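PDB 6Q1S: probable amino acid aminotransferase from Mycobacterium tuberculosis, which belongs to the class IV aminotransferase family and binds 4'-deoxy-4'-aminopyridoxal-5'-phosphate and 2-oxoglutaric acid. Local coordinates for residues 217-222 and 285-290; 35-40 and 254-259; 249-254 and 274-279; 190-195 and 204-209. One frame throughout, in Å; residues are numbered along the deposited sequence.

Interaction 1 of 4, residues 217-222 and 285-290. With PMP (4'-deoxy-4'-aminopyridoxal-5'-phosphate), chain G.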
# COMPACT_ATOMS: atom_id res chain seq x y z
N GLY B 217 -10.75 -10.12 -11.65
CA GLY B 217 -11.87 -9.21 -11.79
C GLY B 217 -13.21 -9.89 -11.65
O GLY B 217 -13.54 -10.80 -12.42
N THR B 218 -14.00 -9.46 -10.66
CA THR B 218 -15.35 -9.99 -10.52
C THR B 218 -16.18 -9.70 -11.76
O THR B 218 -16.96 -10.55 -12.22
CB THR B 218 -16.03 -9.40 -9.28
OG1 THR B 218 -16.08 -7.97 -9.41
CG2 THR B 218 -15.26 -9.76 -8.02
N THR B 219 -16.03 -8.50 -12.33
CA THR B 219 -16.77 -8.15 -13.53
C THR B 219 -16.28 -8.95 -14.73
O THR B 219 -17.09 -9.35 -15.58
CB THR B 219 -16.64 -6.65 -13.81
OG1 THR B 219 -16.73 -5.92 -12.58
CG2 THR B 219 -17.77 -6.20 -14.73
N GLN B 220 -14.97 -9.19 -14.83
CA GLN B 220 -14.44 -9.93 -15.97
C GLN B 220 -14.96 -11.36 -15.99
O GLN B 220 -15.36 -11.87 -17.05
CB GLN B 220 -12.92 -9.91 -15.95
CG GLN B 220 -12.26 -10.82 -16.99
CD GLN B 220 -12.00 -12.22 -16.48
OE1 GLN B 220 -11.30 -12.42 -15.49
NE2 GLN B 220 -12.58 -13.21 -17.16
N GLN B 221 -14.98 -12.03 -14.83
CA GLN B 221 -15.44 -13.41 -14.79
C GLN B 221 -16.92 -13.50 -15.12
O GLN B 221 -17.35 -14.39 -15.87
CB GLN B 221 -15.15 -14.03 -13.42
CG GLN B 221 -13.67 -14.11 -13.09
CD GLN B 221 -13.41 -14.89 -11.81
OE1 GLN B 221 -14.17 -15.80 -11.46
NE2 GLN B 221 -12.34 -14.54 -11.11
N ALA B 222 -17.73 -12.61 -14.55
CA ALA B 222 -19.15 -12.58 -14.88
C ALA B 222 -19.37 -12.23 -16.35
O ALA B 222 -20.32 -12.72 -16.97
CB ALA B 222 -19.89 -11.60 -13.98
N ALA B 285 -25.29 -6.90 -18.70
CA ALA B 285 -25.88 -8.18 -18.31
C ALA B 285 -24.99 -8.94 -17.33
O ALA B 285 -25.50 -9.79 -16.59
CB ALA B 285 -26.16 -9.04 -19.54
N ALA B 286 -23.69 -8.65 -17.30
CA ALA B 286 -22.79 -9.36 -16.40
C ALA B 286 -23.09 -9.02 -14.94
O ALA B 286 -23.21 -9.92 -14.10
CB ALA B 286 -21.34 -9.03 -16.74
N ILE B 287 -23.23 -7.73 -14.63
CA ILE B 287 -23.45 -7.30 -13.26
C ILE B 287 -24.83 -7.68 -12.74
O ILE B 287 -25.08 -7.57 -11.53
CB ILE B 287 -23.26 -5.78 -13.16
CG1 ILE B 287 -24.23 -5.07 -14.10
CG2 ILE B 287 -21.82 -5.40 -13.47
CD1 ILE B 287 -24.36 -3.59 -13.86
N VAL B 288 -25.73 -8.12 -13.62
CA VAL B 288 -27.05 -8.61 -13.25
C VAL B 288 -27.18 -10.11 -13.51
O VAL B 288 -28.24 -10.69 -13.27
CB VAL B 288 -28.15 -7.81 -13.97
CG1 VAL B 288 -29.55 -8.14 -13.47
CG2 VAL B 288 -27.89 -6.32 -13.81
N SER B 289 -26.10 -10.76 -13.95
CA SER B 289 -26.14 -12.19 -14.19
C SER B 289 -26.43 -12.97 -12.91
O SER B 289 -26.94 -14.10 -12.97
CB SER B 289 -24.82 -12.66 -14.81
OG SER B 289 -23.75 -12.49 -13.90
N ASP B 290 -26.10 -12.39 -11.76
CA ASP B 290 -26.50 -13.00 -10.49
C ASP B 290 -28.01 -13.01 -10.33
O ASP B 290 -28.56 -13.93 -9.70
CB ASP B 290 -25.84 -12.27 -9.32
CG ASP B 290 -26.10 -10.78 -9.35
OD1 ASP B 290 -26.60 -10.28 -10.38
OD2 ASP B 290 -25.80 -10.10 -8.34
N1 PMP G . -7.54 -4.68 -10.74
C2 PMP G . -7.36 -3.86 -9.68
C2A PMP G . -5.96 -3.57 -9.19
C3 PMP G . -8.52 -3.25 -9.00
O3 PMP G . -8.37 -2.43 -7.92
C4 PMP G . -9.87 -3.57 -9.52
C4A PMP G . -11.12 -3.00 -8.90
N4A PMP G . -11.09 -1.53 -9.01
C5 PMP G . -9.93 -4.48 -10.69
C6 PMP G . -8.75 -4.98 -11.24
C5A PMP G . -11.27 -4.86 -11.29
O4P PMP G . -12.01 -5.65 -10.35
P PMP G . -13.61 -5.58 -10.31
O1P PMP G . -14.03 -4.17 -10.00
O2P PMP G . -14.15 -6.00 -11.66
O3P PMP G . -14.12 -6.52 -9.23

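Interaction 2 of 4, residues 35-40 and 254-259. With PMP (4'-deoxy-4'-aminopyridoxal-5'-phosphate), chain G; AKG (2-oxoglutaric acid), chain H.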
# COMPACT_ATOMS: atom_id res chain seq x y z
N THR B 35 -15.39 -3.28 -3.58
CA THR B 35 -16.21 -2.19 -4.09
C THR B 35 -17.35 -2.77 -4.92
O THR B 35 -17.11 -3.56 -5.84
CB THR B 35 -15.40 -1.21 -4.95
OG1 THR B 35 -14.44 -0.54 -4.12
CG2 THR B 35 -16.31 -0.18 -5.60
N LEU B 36 -18.57 -2.38 -4.59
CA LEU B 36 -19.76 -2.89 -5.25
C LEU B 36 -20.58 -1.73 -5.78
O LEU B 36 -20.56 -0.63 -5.22
CB LEU B 36 -20.63 -3.73 -4.30
CG LEU B 36 -20.04 -5.01 -3.70
CD1 LEU B 36 -19.21 -4.71 -2.47
CD2 LEU B 36 -21.15 -6.00 -3.38
N LEU B 37 -21.30 -1.98 -6.87
CA LEU B 37 -22.16 -0.99 -7.49
C LEU B 37 -23.62 -1.30 -7.15
O LEU B 37 -24.07 -2.43 -7.32
CB LEU B 37 -21.96 -0.97 -9.01
CG LEU B 37 -22.84 0.01 -9.80
CD1 LEU B 37 -22.37 1.44 -9.60
CD2 LEU B 37 -22.84 -0.36 -11.27
N VAL B 38 -24.33 -0.29 -6.66
CA VAL B 38 -25.77 -0.39 -6.43
C VAL B 38 -26.48 0.14 -7.67
O VAL B 38 -26.33 1.31 -8.02
CB VAL B 38 -26.19 0.38 -5.18
CG1 VAL B 38 -27.71 0.41 -5.07
CG2 VAL B 38 -25.59 -0.26 -3.94
N ARG B 39 -27.24 -0.72 -8.33
CA ARG B 39 -27.95 -0.35 -9.55
C ARG B 39 -29.33 -0.99 -9.54
O ARG B 39 -29.45 -2.21 -9.34
CB ARG B 39 -27.18 -0.76 -10.80
CG ARG B 39 -27.99 -0.67 -12.09
CD ARG B 39 -27.20 -1.14 -13.30
NE ARG B 39 -26.29 -0.12 -13.81
CZ ARG B 39 -25.63 -0.21 -14.96
NH1 ARG B 39 -25.77 -1.29 -15.72
NH2 ARG B 39 -24.82 0.77 -15.34
N ASP B 40 -30.36 -0.17 -9.77
CA ASP B 40 -31.75 -0.63 -9.86
C ASP B 40 -32.16 -1.41 -8.61
O ASP B 40 -32.71 -2.51 -8.69
CB ASP B 40 -31.97 -1.47 -11.13
CG ASP B 40 -31.83 -0.64 -12.40
OD1 ASP B 40 -32.12 -1.18 -13.49
OD2 ASP B 40 -31.42 0.53 -12.30
N SER B 254 -14.24 -2.92 -14.43
CA SER B 254 -14.23 -2.88 -12.98
C SER B 254 -15.67 -2.86 -12.49
O SER B 254 -16.61 -2.81 -13.29
CB SER B 254 -13.44 -1.68 -12.45
OG SER B 254 -14.06 -0.45 -12.81
N SER B 255 -15.84 -2.90 -11.17
CA SER B 255 -17.18 -3.07 -10.60
C SER B 255 -18.01 -1.79 -10.68
O SER B 255 -19.21 -1.85 -10.94
CB SER B 255 -17.08 -3.54 -9.15
OG SER B 255 -16.55 -4.85 -9.08
N MET B 256 -17.39 -0.63 -10.48
CA MET B 256 -18.13 0.62 -10.47
C MET B 256 -18.12 1.32 -11.83
O MET B 256 -19.17 1.78 -12.30
CB MET B 256 -17.57 1.56 -9.39
CG MET B 256 -18.24 2.92 -9.34
SD MET B 256 -17.75 3.88 -7.89
CE MET B 256 -16.09 4.37 -8.35
N THR B 257 -16.95 1.40 -12.48
CA THR B 257 -16.86 2.03 -13.79
C THR B 257 -17.41 1.13 -14.90
O THR B 257 -17.70 1.63 -15.99
CB THR B 257 -15.40 2.39 -14.09
OG1 THR B 257 -14.81 2.99 -12.93
CG2 THR B 257 -15.32 3.38 -15.25
N LEU B 258 -17.58 -0.16 -14.62
CA LEU B 258 -18.08 -1.14 -15.59
C LEU B 258 -17.12 -1.31 -16.76
O LEU B 258 -16.21 -2.14 -16.69
CB LEU B 258 -19.48 -0.77 -16.08
CG LEU B 258 -20.56 -0.77 -14.99
CD1 LEU B 258 -21.94 -0.76 -15.62
CD2 LEU B 258 -20.41 -1.96 -14.05
N ALA B 259 -17.29 -0.53 -17.83
CA ALA B 259 -16.47 -0.71 -19.02
C ALA B 259 -16.13 0.64 -19.62
O ALA B 259 -17.02 1.39 -20.03
CB ALA B 259 -17.19 -1.58 -20.06
N1 PMP G . -7.54 -4.68 -10.74
C2 PMP G . -7.36 -3.86 -9.68
C2A PMP G . -5.96 -3.57 -9.19
C3 PMP G . -8.52 -3.25 -9.00
O3 PMP G . -8.37 -2.43 -7.92
C4 PMP G . -9.87 -3.57 -9.52
C4A PMP G . -11.12 -3.00 -8.90
N4A PMP G . -11.09 -1.53 -9.01
C5 PMP G . -9.93 -4.48 -10.69
C6 PMP G . -8.75 -4.98 -11.24
C5A PMP G . -11.27 -4.86 -11.29
O4P PMP G . -12.01 -5.65 -10.35
P PMP G . -13.61 -5.58 -10.31
O1P PMP G . -14.03 -4.17 -10.00
O2P PMP G . -14.15 -6.00 -11.66
O3P PMP G . -14.12 -6.52 -9.23
C1 AKG H . -13.19 2.87 -9.80
O1 AKG H . -12.76 3.80 -10.52
O2 AKG H . -14.28 2.30 -10.04
C2 AKG H . -12.41 2.45 -8.65
O5 AKG H . -12.08 1.28 -8.53
C3 AKG H . -12.00 3.45 -7.60
C4 AKG H . -10.65 4.06 -7.98
C5 AKG H . -10.70 5.56 -7.81
O3 AKG H . -11.71 6.07 -7.29
O4 AKG H . -9.72 6.24 -8.21

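Interaction 3 of 4, residues 249-254 and 274-279. With PMP (4'-deoxy-4'-aminopyridoxal-5'-phosphate), chain G.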
# COMPACT_ATOMS: atom_id res chain seq x y z
N GLY B 249 -11.10 -3.91 -29.75
CA GLY B 249 -11.37 -2.96 -28.69
C GLY B 249 -10.62 -3.31 -27.42
O GLY B 249 -10.30 -4.48 -27.19
N ILE B 250 -10.32 -2.30 -26.60
CA ILE B 250 -9.74 -2.50 -25.28
C ILE B 250 -10.66 -1.83 -24.28
O ILE B 250 -11.14 -0.72 -24.51
CB ILE B 250 -8.31 -1.92 -25.17
CG1 ILE B 250 -7.45 -2.32 -26.37
CG2 ILE B 250 -7.66 -2.37 -23.87
CD1 ILE B 250 -6.11 -1.60 -26.39
N TRP B 251 -10.91 -2.51 -23.16
CA TRP B 251 -11.75 -1.98 -22.11
C TRP B 251 -11.07 -2.16 -20.77
O TRP B 251 -10.40 -3.18 -20.53
CB TRP B 251 -13.12 -2.65 -22.08
CG TRP B 251 -13.89 -2.47 -23.33
CD1 TRP B 251 -14.80 -1.49 -23.60
CD2 TRP B 251 -13.82 -3.29 -24.50
NE1 TRP B 251 -15.31 -1.65 -24.87
CE2 TRP B 251 -14.72 -2.75 -25.44
CE3 TRP B 251 -13.09 -4.43 -24.84
CZ2 TRP B 251 -14.91 -3.31 -26.70
CZ3 TRP B 251 -13.28 -4.98 -26.09
CH2 TRP B 251 -14.18 -4.42 -27.00
N LEU B 252 -11.24 -1.18 -19.90
CA LEU B 252 -10.80 -1.26 -18.51
C LEU B 252 -12.04 -1.57 -17.69
O LEU B 252 -12.87 -0.69 -17.44
CB LEU B 252 -10.12 0.03 -18.08
CG LEU B 252 -8.88 0.34 -18.93
CD1 LEU B 252 -8.33 1.70 -18.60
CD2 LEU B 252 -7.82 -0.74 -18.72
N VAL B 253 -12.17 -2.83 -17.29
CA VAL B 253 -13.38 -3.34 -16.66
C VAL B 253 -13.21 -3.35 -15.15
O VAL B 253 -12.16 -3.76 -14.63
CB VAL B 253 -13.72 -4.74 -17.19
CG1 VAL B 253 -15.11 -5.16 -16.78
CG2 VAL B 253 -13.58 -4.77 -18.71
N SER B 254 -14.24 -2.92 -14.43
CA SER B 254 -14.23 -2.88 -12.98
C SER B 254 -15.67 -2.86 -12.49
O SER B 254 -16.61 -2.81 -13.29
CB SER B 254 -13.44 -1.68 -12.45
OG SER B 254 -14.06 -0.45 -12.81
N PRO B 274 -17.85 -2.17 -34.34
CA PRO B 274 -19.22 -2.51 -33.93
C PRO B 274 -19.34 -3.37 -32.68
O PRO B 274 -20.41 -3.42 -32.07
CB PRO B 274 -19.77 -3.25 -35.16
CG PRO B 274 -19.07 -2.60 -36.30
CD PRO B 274 -17.71 -2.14 -35.81
N ILE B 275 -18.28 -4.09 -32.31
CA ILE B 275 -18.34 -4.86 -31.08
C ILE B 275 -18.35 -3.96 -29.86
O ILE B 275 -18.65 -4.42 -28.75
CB ILE B 275 -17.17 -5.87 -31.01
CG1 ILE B 275 -17.50 -7.01 -30.04
CG2 ILE B 275 -15.89 -5.17 -30.58
CD1 ILE B 275 -16.51 -8.17 -30.12
N ALA B 276 -18.01 -2.68 -30.02
CA ALA B 276 -17.92 -1.78 -28.88
C ALA B 276 -19.30 -1.40 -28.34
O ALA B 276 -19.44 -1.17 -27.14
CB ALA B 276 -17.13 -0.53 -29.25
N GLU B 277 -20.32 -1.33 -29.20
CA GLU B 277 -21.65 -1.01 -28.70
C GLU B 277 -22.26 -2.20 -27.96
O GLU B 277 -23.01 -2.00 -27.00
CB GLU B 277 -22.59 -0.55 -29.82
CG GLU B 277 -22.13 0.66 -30.64
CD GLU B 277 -21.12 0.31 -31.70
OE1 GLU B 277 -21.03 -0.88 -32.03
OE2 GLU B 277 -20.46 1.23 -32.24
N VAL B 278 -21.96 -3.42 -28.40
CA VAL B 278 -22.50 -4.58 -27.71
C VAL B 278 -21.72 -4.86 -26.43
O VAL B 278 -22.26 -5.43 -25.48
CB VAL B 278 -22.53 -5.81 -28.64
CG1 VAL B 278 -21.13 -6.31 -28.93
CG2 VAL B 278 -23.38 -6.92 -28.03
N PHE B 279 -20.45 -4.46 -26.38
CA PHE B 279 -19.61 -4.79 -25.23
C PHE B 279 -20.15 -4.17 -23.96
O PHE B 279 -20.18 -4.83 -22.91
CB PHE B 279 -18.17 -4.33 -25.47
CG PHE B 279 -17.18 -4.90 -24.49
CD1 PHE B 279 -16.49 -6.06 -24.79
CD2 PHE B 279 -16.96 -4.29 -23.27
CE1 PHE B 279 -15.59 -6.59 -23.89
CE2 PHE B 279 -16.06 -4.81 -22.37
CZ PHE B 279 -15.38 -5.97 -22.67
N1 PMP G . -7.54 -4.68 -10.74
C2 PMP G . -7.36 -3.86 -9.68
C2A PMP G . -5.96 -3.57 -9.19
C3 PMP G . -8.52 -3.25 -9.00
O3 PMP G . -8.37 -2.43 -7.92
C4 PMP G . -9.87 -3.57 -9.52
C4A PMP G . -11.12 -3.00 -8.90
N4A PMP G . -11.09 -1.53 -9.01
C5 PMP G . -9.93 -4.48 -10.69
C6 PMP G . -8.75 -4.98 -11.24
C5A PMP G . -11.27 -4.86 -11.29
O4P PMP G . -12.01 -5.65 -10.35
P PMP G . -13.61 -5.58 -10.31
O1P PMP G . -14.03 -4.17 -10.00
O2P PMP G . -14.15 -6.00 -11.66
O3P PMP G . -14.12 -6.52 -9.23

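Interaction 4 of 4, residues 190-195 and 204-209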
# COMPACT_ATOMS: atom_id res chain seq x y z
N VAL B 190 -8.11 -5.62 -17.74
CA VAL B 190 -7.91 -5.41 -19.17
C VAL B 190 -8.59 -6.54 -19.93
O VAL B 190 -8.25 -7.72 -19.75
CB VAL B 190 -6.42 -5.32 -19.52
CG1 VAL B 190 -6.24 -5.17 -21.02
CG2 VAL B 190 -5.78 -4.16 -18.79
N VAL B 191 -9.55 -6.19 -20.78
CA VAL B 191 -10.21 -7.13 -21.68
C VAL B 191 -10.11 -6.57 -23.09
O VAL B 191 -10.39 -5.39 -23.32
CB VAL B 191 -11.68 -7.36 -21.29
CG1 VAL B 191 -12.37 -8.25 -22.31
CG2 VAL B 191 -11.77 -7.97 -19.90
N ILE B 192 -9.70 -7.42 -24.03
CA ILE B 192 -9.58 -7.03 -25.43
C ILE B 192 -10.54 -7.88 -26.26
O ILE B 192 -11.10 -8.86 -25.78
CB ILE B 192 -8.14 -7.16 -25.97
CG1 ILE B 192 -7.69 -8.62 -25.92
CG2 ILE B 192 -7.19 -6.28 -25.17
CD1 ILE B 192 -6.62 -8.95 -26.94
N ALA B 193 -10.70 -7.48 -27.51
CA ALA B 193 -11.67 -8.08 -28.43
C ALA B 193 -10.94 -8.45 -29.72
O ALA B 193 -10.46 -7.57 -30.44
CB ALA B 193 -12.83 -7.13 -28.73
N THR B 194 -10.83 -9.75 -29.98
CA THR B 194 -10.18 -10.23 -31.19
C THR B 194 -11.15 -11.13 -31.95
O THR B 194 -12.12 -11.65 -31.39
CB THR B 194 -8.89 -11.00 -30.87
OG1 THR B 194 -8.06 -11.03 -32.03
CG2 THR B 194 -9.20 -12.42 -30.43
N ASP B 195 -10.91 -11.27 -33.25
CA ASP B 195 -11.75 -12.10 -34.10
C ASP B 195 -11.27 -13.55 -34.13
O ASP B 195 -10.46 -13.97 -33.31
CB ASP B 195 -11.80 -11.54 -35.52
CG ASP B 195 -12.87 -10.47 -35.69
OD1 ASP B 195 -14.02 -10.72 -35.27
OD2 ASP B 195 -12.56 -9.39 -36.24
N CYS B 204 -13.57 -13.06 -30.27
CA CYS B 204 -13.08 -13.65 -29.04
C CYS B 204 -12.57 -12.55 -28.12
O CYS B 204 -11.89 -11.62 -28.56
CB CYS B 204 -11.97 -14.66 -29.33
SG CYS B 204 -11.00 -15.15 -27.89
N LEU B 205 -12.91 -12.67 -26.84
CA LEU B 205 -12.52 -11.72 -25.81
C LEU B 205 -11.42 -12.36 -24.96
O LEU B 205 -11.55 -13.52 -24.55
CB LEU B 205 -13.72 -11.34 -24.94
CG LEU B 205 -14.93 -10.77 -25.67
CD1 LEU B 205 -16.13 -10.69 -24.74
CD2 LEU B 205 -14.62 -9.41 -26.28
N LEU B 206 -10.36 -11.60 -24.71
CA LEU B 206 -9.20 -12.12 -24.00
C LEU B 206 -8.88 -11.26 -22.80
O LEU B 206 -9.22 -10.07 -22.73
CB LEU B 206 -7.98 -12.20 -24.93
CG LEU B 206 -8.11 -13.14 -26.13
CD1 LEU B 206 -6.87 -13.06 -27.00
CD2 LEU B 206 -8.35 -14.56 -25.66
N THR B 207 -8.20 -11.88 -21.83
CA THR B 207 -7.80 -11.24 -20.60
C THR B 207 -6.55 -11.94 -20.10
O THR B 207 -6.34 -13.12 -20.40
CB THR B 207 -8.91 -11.29 -19.54
OG1 THR B 207 -8.52 -10.55 -18.38
CG2 THR B 207 -9.19 -12.73 -19.14
N PRO B 208 -5.67 -11.24 -19.37
CA PRO B 208 -4.46 -11.88 -18.88
C PRO B 208 -4.78 -13.03 -17.95
O PRO B 208 -5.83 -13.04 -17.28
CB PRO B 208 -3.74 -10.74 -18.15
CG PRO B 208 -4.19 -9.52 -18.86
CD PRO B 208 -5.62 -9.78 -19.23
N PRO B 209 -3.91 -14.03 -17.88
CA PRO B 209 -4.20 -15.23 -17.09
C PRO B 209 -4.09 -14.95 -15.60
O PRO B 209 -3.37 -14.02 -15.19
CB PRO B 209 -3.13 -16.22 -17.56
CG PRO B 209 -2.00 -15.37 -17.99
CD PRO B 209 -2.60 -14.11 -18.54

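Interaction 1 of 4, residues 217-222 and 285-290
Ala222 and Ala286 meet methyl to methyl, CB to CB at 4.0 Å, where helix 218-229 packs on the C-terminal part of helix 275-286. Each methyl also lies against the other residue's backbone: Ala222 CB sits 3.7 Å from Ala286 O, and Ala286 CB packs on the carbonyl group of Ala222. Ala286 O is gripped twice, by Ser289 N and by Ser289 OG, the latter at 2.6 Å in the carbonyl plane on a lone pair. This closes a type I turn from Ala286 to Ser289 and brings the hydroxyl beside Ala222 CB.

One helical turn earlier, Thr219 splits its two branches. CG2 touches Ile287 CG2 at 4.3 Å, while OG1, beside the backbone N (chi1 -40°), gives a 2.7 Å hydrogen bond to PMP O2P. Here the start of helix 218-229 forms part of the phosphate site of a class IV aminotransferase, with Gly217 as N-cap. Thr219 N also reaches O2P, and Thr218 N donates to O3P at 3.3 Å. Thr218 OG1 bonds to O3P as well, though its modelled 2.4 Å is doubtfully short. Arg52 adds a charged donor to PMP, and the helix N-terminus would probably add to the favourable field around the phosphate.

Interaction 2 of 4, residues 35-40 and 254-259
The guanidinium of Arg39 meets Leu258 CD1 tip to tip, the methyl approaching its plane obliquely, 3.3 Å from NH2. A bend at chi3 (-81°) turns the otherwise extended arginine chain at NE, and the polar rim is held from outside the contact: NE pairs with Glu88 and NH1 with Asp284, salt bridges that would offset the nearby charge of Arg122.

Two residues earlier on the strand, Leu37 crosses Leu258 at about a right angle, CD2 to CD2 at 4.0 Å. Its CD1 lies loosely against Met256 CG, while CB rests 3.5 Å from Ser255 O. Thr35 completes the row with its carbonyl oxygen 3.3 Å from Ser255 CB.

The same 254-259 turn also meets the ligands. Ser255 OG lies beside the backbone N of its own residue (chi1 -67°), and both reach PMP O1P, OG at 2.8 Å and N through a weak bond; His49 bonds to the same hydroxyl as a second-shell partner. Thr257 OG1 donates to AKG O2 at 3.0 Å, and Met256 CE comes close to that oxygen too, at 3.2 Å. A tight turn between antiparallel strands that packs on strand 31-39 and also touches both ligands fits the interdomain cleft in which class IV aminotransferases hold their cofactor.

Interaction 3 of 4, residues 249-254 and 274-279
Trp251 and Phe279 lie flat on one another: the six-membered indole ring and the phenyl ring are 3.5 Å apart between centroids, with planes only 3° from parallel. Phe279 CG stands over the indole centre, and Trp251 CD2 over the phenyl centre. On the opposite indole face, Gly249 C sits 3.4 Å above the plane, displaced toward the rim, which leaves the tryptophan between a phenyl ring and its own strand's backbone.

The edges are lined by aliphatic groups. Ile275 CG2 touches Trp251 CH2 at 4.0 Å, and Ala276 CA lies equally near CZ2, close to the plane of the indole. Val253 CG2 meets the rim of the phenyl ring at CE2, 4.4 Å away.

Behind these groups, the helix 275-279 runs only 25° from the direction of strand 249-254, with axes 9.7 Å apart at closest approach. Phe279 CG is anti to the backbone N (chi1 -167°), which carries it over the indole, and the helical bond from Phe279 N to Ile275 O ties together two residues that meet the indole. In the neighbouring strand, Ala193 touches Trp251 and Val191 touches Phe279, while further along strand 249-254 Val253 O faces PMP C5A. Apart from NE1 of the indole, which comes close to Phe279 CD2, the meeting atoms are carbon, so here the helix meets the strand through dispersion and the burial of apolar surface.

Interaction 4 of 4, residues 190-195 and 204-209
Strands 190-194 and 204-207 run antiparallel, inclined at 149°, with Ile192 opposite Leu206 and Thr194 opposite Cys204 in hydrogen-bonded pairs and Ala193 opposite Leu205 in the non-hydrogen-bonded pair between them. They form a beta hairpin inside the large mixed sheet, where strand 249-254 continues beyond the first strand and strand 233-236 beyond the second. The two bonds between Ile192 and Leu206 are of normal length, both 3.0 Å from N to O. At the other end the model is less sure: the 2.3 Å from Cys204 N to Thr194 O is too short to trust, and the connecting residues 196-202 are not modelled.

On one face, Ile192 and Leu206 cross obliquely. Ile192 CG1 stands between its own backbone N and carbonyl carbon (chi1 63°), and meets Leu206 CB at 3.7 Å. Thr194 extends this row, setting CG2 against Cys204 CB and near Leu206 CD1. On the other face Leu205 CD2 reaches over to Ala193 CB at 3.8 Å, while its CB packs on Val191 CG1.

Past the last backbone pair a side chain takes over: Thr207 OG1 donates to Val190 O at 3.2 Å, tilted 27° from the carbonyl plane, and Pro208 CD lies 3.4 Å from the same oxygen.

How the interactions relate
PMP ties the first three contacts together. Interactions 1 and 2 grip different phosphate oxygens and meet directly: Thr219 OG1 lies 3.2 Å from Ser254 O, and Ile287 CD1 packs on Arg39 NH1. Interaction 3 shares Ser254 with interaction 2 and helix 275-286 with interaction 1, so that helix runs from the indole stack to the one whose first turn binds the phosphate. Interaction 4 lies next to interaction 3 in the mixed sheet, their centres 10 Å apart, and its Thr207 and Val191 touch Gln220 of interaction 1. Trp251 N is 2.9 Å from Val191 O, and Ala193 CB packs on Trp251 CZ3. Interactions 2 and 4 stay about 7 Å apart between nearest atoms.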